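Long-range contacts in alpha,alpha-trehalose-phosphate synthase (UDP-forming) (Burkholderia xenovorans, PDB 5HXA), which belongs to glycosyltransferase family 20 and has the GT-B architecture, in which two Rossmann-like domains face each other across a cleft: residues G263-M268 against Q360-Y365; S301-A306 against P341-N346. All coordinates share one frame; numbering follows the deposited sequence. Where two conformers were deposited one is given.

Contact 1 of 2, residues G263-M268 against Q360-Y365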
loop_
_atom_site.group_PDB
_atom_site.type_symbol
_atom_site.label_atom_id
_atom_site.label_comp_id
_atom_site.label_asym_id
_atom_site.label_seq_id
_atom_site.Cartn_x
_atom_site.Cartn_y
_atom_site.Cartn_z
ATOM N N GLY A 263 -8.481 41.873 4.225
ATOM C CA GLY A 263 -8.046 42.034 2.855
ATOM C C GLY A 263 -7.482 40.787 2.212
ATOM O O GLY A 263 -6.987 40.857 1.077
ATOM N N ARG A 264 -7.523 39.649 2.897
ATOM C CA ARG A 264 -7.003 38.404 2.359
ATOM C C ARG A 264 -8.036 37.305 2.534
ATOM O O ARG A 264 -8.834 37.327 3.473
ATOM C CB ARG A 264 -5.686 37.987 3.041
ATOM C CG ARG A 264 -4.536 38.972 2.839
ATOM C CD ARG A 264 -3.195 38.313 3.157
ATOM N NE ARG A 264 -3.199 37.639 4.454
ATOM C CZ ARG A 264 -2.784 38.199 5.587
ATOM N NH1 ARG A 264 -2.323 39.444 5.585
ATOM N NH2 ARG A 264 -2.825 37.509 6.720
ATOM N N LYS A 265 -8.013 36.345 1.617
ATOM C CA LYS A 265 -8.805 35.136 1.781
ATOM C C LYS A 265 -8.030 34.148 2.640
ATOM O O LYS A 265 -6.802 34.124 2.612
ATOM C CB LYS A 265 -9.120 34.514 0.423
ATOM C CG LYS A 265 -9.820 35.467 -0.525
ATOM C CD LYS A 265 -11.297 35.241 -0.504
ATOM C CE LYS A 265 -11.975 35.952 -1.672
ATOM N NZ LYS A 265 -13.371 35.490 -1.845
ATOM N N LEU A 266 -8.760 33.312 3.379
ATOM C CA LEU A 266 -8.188 32.382 4.350
ATOM C C LEU A 266 -8.468 30.940 3.938
ATOM O O LEU A 266 -9.632 30.550 3.788
ATOM C CB LEU A 266 -8.765 32.655 5.743
ATOM C CG LEU A 266 -8.497 31.652 6.867
ATOM C CD1 LEU A 266 -6.998 31.485 7.070
ATOM C CD2 LEU A 266 -9.178 32.126 8.157
ATOM N N ILE A 267 -7.407 30.150 3.773
ATOM C CA ILE A 267 -7.516 28.703 3.592
ATOM C C ILE A 267 -7.196 28.054 4.928
ATOM O O ILE A 267 -6.125 28.285 5.491
ATOM C CB ILE A 267 -6.561 28.183 2.508
ATOM C CG1 ILE A 267 -6.770 28.922 1.183
ATOM C CG2 ILE A 267 -6.767 26.671 2.313
ATOM C CD1 ILE A 267 -5.674 28.613 0.146
ATOM N N MET A 268 -8.115 27.252 5.447
ATOM C CA MET A 268 -7.967 26.677 6.773
ATOM C C MET A 268 -7.765 25.171 6.659
ATOM O O MET A 268 -8.525 24.482 5.970
ATOM C CB MET A 268 -9.190 27.002 7.635
ATOM C CG MET A 268 -9.196 26.314 8.970
ATOM S SD MET A 268 -7.906 27.008 10.019
ATOM C CE MET A 268 -8.579 28.638 10.327
ATOM N N GLN A 360 -14.968 31.490 9.721
ATOM C CA GLN A 360 -14.230 32.635 9.191
ATOM C C GLN A 360 -13.430 32.309 7.935
ATOM O O GLN A 360 -12.861 33.226 7.339
ATOM C CB GLN A 360 -13.267 33.192 10.255
ATOM C CG GLN A 360 -13.970 33.906 11.382
ATOM C CD GLN A 360 -14.822 35.045 10.872
ATOM O OE1 GLN A 360 -14.348 35.889 10.105
ATOM N NE2 GLN A 360 -16.097 35.056 11.256
ATOM N N SER A 361 -13.367 31.043 7.524
ATOM C CA SER A 361 -12.435 30.597 6.495
ATOM C C SER A 361 -13.146 30.391 5.163
ATOM O O SER A 361 -14.108 29.621 5.082
ATOM C CB SER A 361 -11.756 29.293 6.915
ATOM O OG SER A 361 -11.148 29.428 8.199
ATOM N N GLN A 362 -12.626 31.031 4.112
ATOM C CA GLN A 362 -13.229 30.917 2.782
ATOM C C GLN A 362 -12.983 29.564 2.124
ATOM O O GLN A 362 -13.751 29.181 1.231
ATOM C CB GLN A 362 -12.708 32.019 1.853
ATOM C CG GLN A 362 -13.270 33.413 2.149
ATOM C CD GLN A 362 -12.699 34.041 3.416
ATOM O OE1 GLN A 362 -11.534 33.841 3.772
ATOM N NE2 GLN A 362 -13.532 34.798 4.111
ATOM N N VAL A 363 -11.930 28.843 2.505
ATOM C CA VAL A 363 -11.647 27.519 1.946
ATOM C C VAL A 363 -11.335 26.574 3.090
ATOM O O VAL A 363 -10.568 26.928 3.991
ATOM C CB VAL A 363 -10.473 27.537 0.946
ATOM C CG1 VAL A 363 -10.243 26.115 0.360
ATOM C CG2 VAL A 363 -10.735 28.546 -0.178
ATOM N N GLY A 364 -11.948 25.390 3.074
ATOM C CA GLY A 364 -11.603 24.326 4.000
ATOM C C GLY A 364 -10.805 23.284 3.240
ATOM O O GLY A 364 -11.280 22.733 2.250
ATOM N N TYR A 365 -9.575 23.049 3.690
ATOM C CA TYR A 365 -8.560 22.310 2.927
ATOM C C TYR A 365 -8.328 20.990 3.650
ATOM O O TYR A 365 -7.547 20.918 4.602
ATOM C CB TYR A 365 -7.290 23.168 2.830
ATOM C CG TYR A 365 -6.190 22.743 1.863
ATOM C CD1 TYR A 365 -6.393 21.770 0.874
ATOM C CD2 TYR A 365 -4.938 23.337 1.949
ATOM C CE1 TYR A 365 -5.342 21.416 -0.007
ATOM C CE2 TYR A 365 -3.912 23.010 1.089
ATOM C CZ TYR A 365 -4.108 22.056 0.125
ATOM O OH TYR A 365 -3.043 21.770 -0.689
HETATM O O HOH W 1 -10.524 36.136 5.472
#
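Gln362, just ahead of strand 363-365, meets Leu266 through a side-chain hydrogen bond. Leu266 N gives its hydrogen to Gln362 OE1 at 2.9 Å, in the plane of the amide carbonyl. The Gln362 chain bends at chi2 (73°), which turns OE1 back toward the Leu266 backbone. A water donates to this same oxygen and to Arg264 O. Two donors therefore grip OE1. The chain of Lys265 crosses that of Gln362 at about a right angle, and Lys265 CD rests 3.8 Å from Gln362 CG.

The main-chain bonds follow in parallel register. Val363 N donates to Leu266 O, Met268 N to Val363 O (2.9 Å), and Tyr365 N to Met268 O. This pairing joins strands 265-270 and 363-366 in the middle of the parallel sheet of a Rossmann-like domain, with strand 300-305 on the far side of 265-270 and strand 391-395 beyond 363-366.

Apolar contacts occupy the face that carries Ile267, Val363 and Tyr365. Ile267 and Val363 lie side by side and point the same way, with Ile267 CG1 4.0 Å from Val363 CB. The CG2 branch of Ile267 reaches across to Tyr365 CB at 3.6 Å. Helix 415-426 packs over Val363 and Tyr365.

The other face carries Leu266, Met268 and Ser361. Ser361 OG is hydrogen-bonded to Leu357 O and packs closely between two apolar chains. Ser361 OG lies 3.3 Å from Leu266 CD2 and 3.2 Å from Met268 CB. Met268 is bent at chi2 and chi3, and its CE curls back to 3.4 Å from Ser361 OG.

Contact 2 of 2, residues S301-A306 against P341-N346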
loop_
_atom_site.group_PDB
_atom_site.type_symbol
_atom_site.label_atom_id
_atom_site.label_comp_id
_atom_site.label_asym_id
_atom_site.label_seq_id
_atom_site.Cartn_x
_atom_site.Cartn_y
_atom_site.Cartn_z
ATOM N N SER A 301 -3.830 33.501 2.616
ATOM C CA SER A 301 -2.935 32.816 3.532
ATOM C C SER A 301 -3.464 31.424 3.825
ATOM O O SER A 301 -4.674 31.175 3.794
ATOM C CB SER A 301 -2.777 33.567 4.859
ATOM O OG SER A 301 -2.384 34.905 4.639
ATOM N N LEU A 302 -2.541 30.527 4.133
ATOM C CA LEU A 302 -2.870 29.189 4.598
ATOM C C LEU A 302 -2.608 29.122 6.094
ATOM O O LEU A 302 -1.469 29.306 6.535
ATOM C CB LEU A 302 -2.035 28.143 3.864
ATOM C CG LEU A 302 -2.112 26.722 4.410
ATOM C CD1 LEU A 302 -3.548 26.157 4.268
ATOM C CD2 LEU A 302 -1.093 25.853 3.678
ATOM N N VAL A 303 -3.646 28.842 6.876
ATOM C CA VAL A 303 -3.465 28.542 8.289
ATOM C C VAL A 303 -3.515 27.029 8.442
ATOM O O VAL A 303 -4.476 26.386 8.003
ATOM C CB VAL A 303 -4.523 29.234 9.163
ATOM C CG1 VAL A 303 -4.466 28.685 10.584
ATOM C CG2 VAL A 303 -4.275 30.747 9.192
ATOM N N GLN A 304 -2.463 26.456 9.022
ATOM C CA GLN A 304 -2.420 25.036 9.360
ATOM C C GLN A 304 -2.370 24.927 10.870
ATOM O O GLN A 304 -1.379 25.324 11.491
ATOM C CB GLN A 304 -1.205 24.333 8.754
ATOM C CG GLN A 304 -1.062 22.890 9.273
ATOM C CD GLN A 304 -2.125 21.976 8.658
ATOM O OE1 GLN A 304 -2.236 21.885 7.436
ATOM N NE2 GLN A 304 -2.927 21.328 9.501
ATOM N N ILE A 305 -3.428 24.384 11.456
ATOM C CA ILE A 305 -3.453 24.031 12.866
ATOM C C ILE A 305 -3.149 22.544 12.964
ATOM O O ILE A 305 -3.835 21.722 12.343
ATOM C CB ILE A 305 -4.812 24.376 13.496
ATOM C CG1 ILE A 305 -5.007 25.901 13.466
ATOM C CG2 ILE A 305 -4.895 23.832 14.910
ATOM C CD1 ILE A 305 -6.442 26.333 13.677
ATOM N N ALA A 306 -2.115 22.188 13.727
ATOM C CA ALA A 306 -1.684 20.796 13.839
ATOM C C ALA A 306 -1.400 20.514 15.301
ATOM O O ALA A 306 -0.277 20.710 15.782
ATOM C CB ALA A 306 -0.459 20.513 12.964
ATOM N N PRO A 341 2.969 33.590 4.108
ATOM C CA PRO A 341 2.046 32.728 3.337
ATOM C C PRO A 341 1.417 31.594 4.135
ATOM O O PRO A 341 0.209 31.361 4.015
ATOM C CB PRO A 341 2.948 32.189 2.211
ATOM C CG PRO A 341 3.934 33.302 1.985
ATOM C CD PRO A 341 4.236 33.822 3.387
ATOM N N ILE A 342 2.205 30.866 4.919
ATOM C CA ILE A 342 1.735 29.724 5.703
ATOM C C ILE A 342 1.890 30.067 7.179
ATOM O O ILE A 342 3.012 30.258 7.662
ATOM C CB ILE A 342 2.518 28.442 5.374
ATOM C CG1 ILE A 342 2.351 28.070 3.893
ATOM C CG2 ILE A 342 2.081 27.299 6.307
ATOM C CD1 ILE A 342 3.132 26.799 3.496
ATOM N N GLN A 343 0.777 30.137 7.890
ATOM C CA GLN A 343 0.787 30.326 9.331
ATOM C C GLN A 343 0.559 28.971 9.968
ATOM O O GLN A 343 -0.567 28.467 9.980
ATOM C CB GLN A 343 -0.286 31.315 9.776
ATOM C CG GLN A 343 0.023 32.750 9.434
ATOM C CD GLN A 343 -1.068 33.658 9.918
ATOM O OE1 GLN A 343 -1.284 33.805 11.125
ATOM N NE2 GLN A 343 -1.789 34.243 8.989
ATOM N N TYR A 344 1.620 28.401 10.508
ATOM C CA TYR A 344 1.602 27.069 11.089
ATOM C C TYR A 344 1.539 27.202 12.604
ATOM O O TYR A 344 2.355 27.913 13.199
ATOM C CB TYR A 344 2.857 26.314 10.648
ATOM C CG TYR A 344 3.223 25.076 11.443
ATOM C CD1 TYR A 344 2.452 23.920 11.368
ATOM C CD2 TYR A 344 4.367 25.057 12.241
ATOM C CE1 TYR A 344 2.806 22.772 12.088
ATOM C CE2 TYR A 344 4.729 23.921 12.964
ATOM C CZ TYR A 344 3.946 22.782 12.874
ATOM O OH TYR A 344 4.308 21.663 13.586
ATOM N N LEU A 345 0.559 26.539 13.226
ATOM C CA LEU A 345 0.355 26.623 14.671
ATOM C C LEU A 345 0.250 25.220 15.248
ATOM O O LEU A 345 -0.626 24.441 14.851
ATOM C CB LEU A 345 -0.903 27.434 15.020
ATOM C CG LEU A 345 -0.923 28.918 14.633
ATOM C CD1 LEU A 345 -1.470 29.077 13.243
ATOM C CD2 LEU A 345 -1.771 29.708 15.612
ATOM N N ASN A 346 1.126 24.910 16.192
ATOM C CA ASN A 346 1.186 23.593 16.814
ATOM C C ASN A 346 0.499 23.673 18.178
ATOM O O ASN A 346 1.128 23.736 19.228
ATOM C CB ASN A 346 2.646 23.132 16.910
ATOM C CG ASN A 346 2.786 21.713 17.404
ATOM O OD1 ASN A 346 3.764 21.368 18.064
ATOM N ND2 ASN A 346 1.809 20.875 17.083
HETATM O O HOH W 2 -0.820 35.145 6.817
#
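Tyr344 lies against Gln304 and Ala306 of the neighbouring strand. Its CG is anti to the backbone N (chi1 163°), and CB carries the ring to the face that also holds Leu302, Gln304 and Ile342. Along the ring, Tyr344 CD1 stands 4.2 Å from Gln304 CG and 4.1 Å from Gln304 O. Next, Tyr344 CE1 meets Ala306 CB at 4.1 Å. At the tip, OH is hydrogen-bonded to Glu324 of helix 314-334. On the same face Leu302 and Ile342 lie side by side, with Leu302 CD2 4.1 Å from Ile342 CG1. Helix 279-292 covers both.

The opposite face carries Val303, Gln343, Ile305 and Leu345. There Val303 CG1 touches Leu345 CD1 at 4.0 Å.

Five main-chain bonds hold the pair in unbroken register. Leu302 N donates to Pro341 O at 2.9 Å, an almost straight bond (174°). Gln343 N to Leu302 O, Gln304 N to Gln343 O, Leu345 N to Gln304 O and Ala306 N to Leu345 O follow. The amide tip of Gln304 turns away from strand 342-345. Its NE2 hydrogen-bonds to Ile305 O from above the carbonyl plane, and its OE1 is hydrogen-bonded to Ser269.

Strand 342-345 is the outermost strand on this side of the sheet within the chain. With strand 300-305 and helix 314-334 it forms a beta-alpha-beta unit, the building block of Rossmann-like folds.

Both contacts belong to one six-stranded parallel sheet, and their centres are about 11 Å apart. Along the chain the strands come in the order 265-270, 300-305, 342-345 and 363-366, so contact 2 forms between the two halves of contact 1. Across the sheet the order is 342-345, 300-305, 265-270, 363-366. The chain first steps outward to 342-345, then returns through helix 351-359 to pair on the other side of 265-270. This reversal is the Rossmann-type crossover. Strands 265-270 and 300-305 join the contacts directly: Ile267 bonds by its backbone to Ser301 and Val303. Together the contacts account for four of the six strands in one Rossmann-like domain of the GT-B fold.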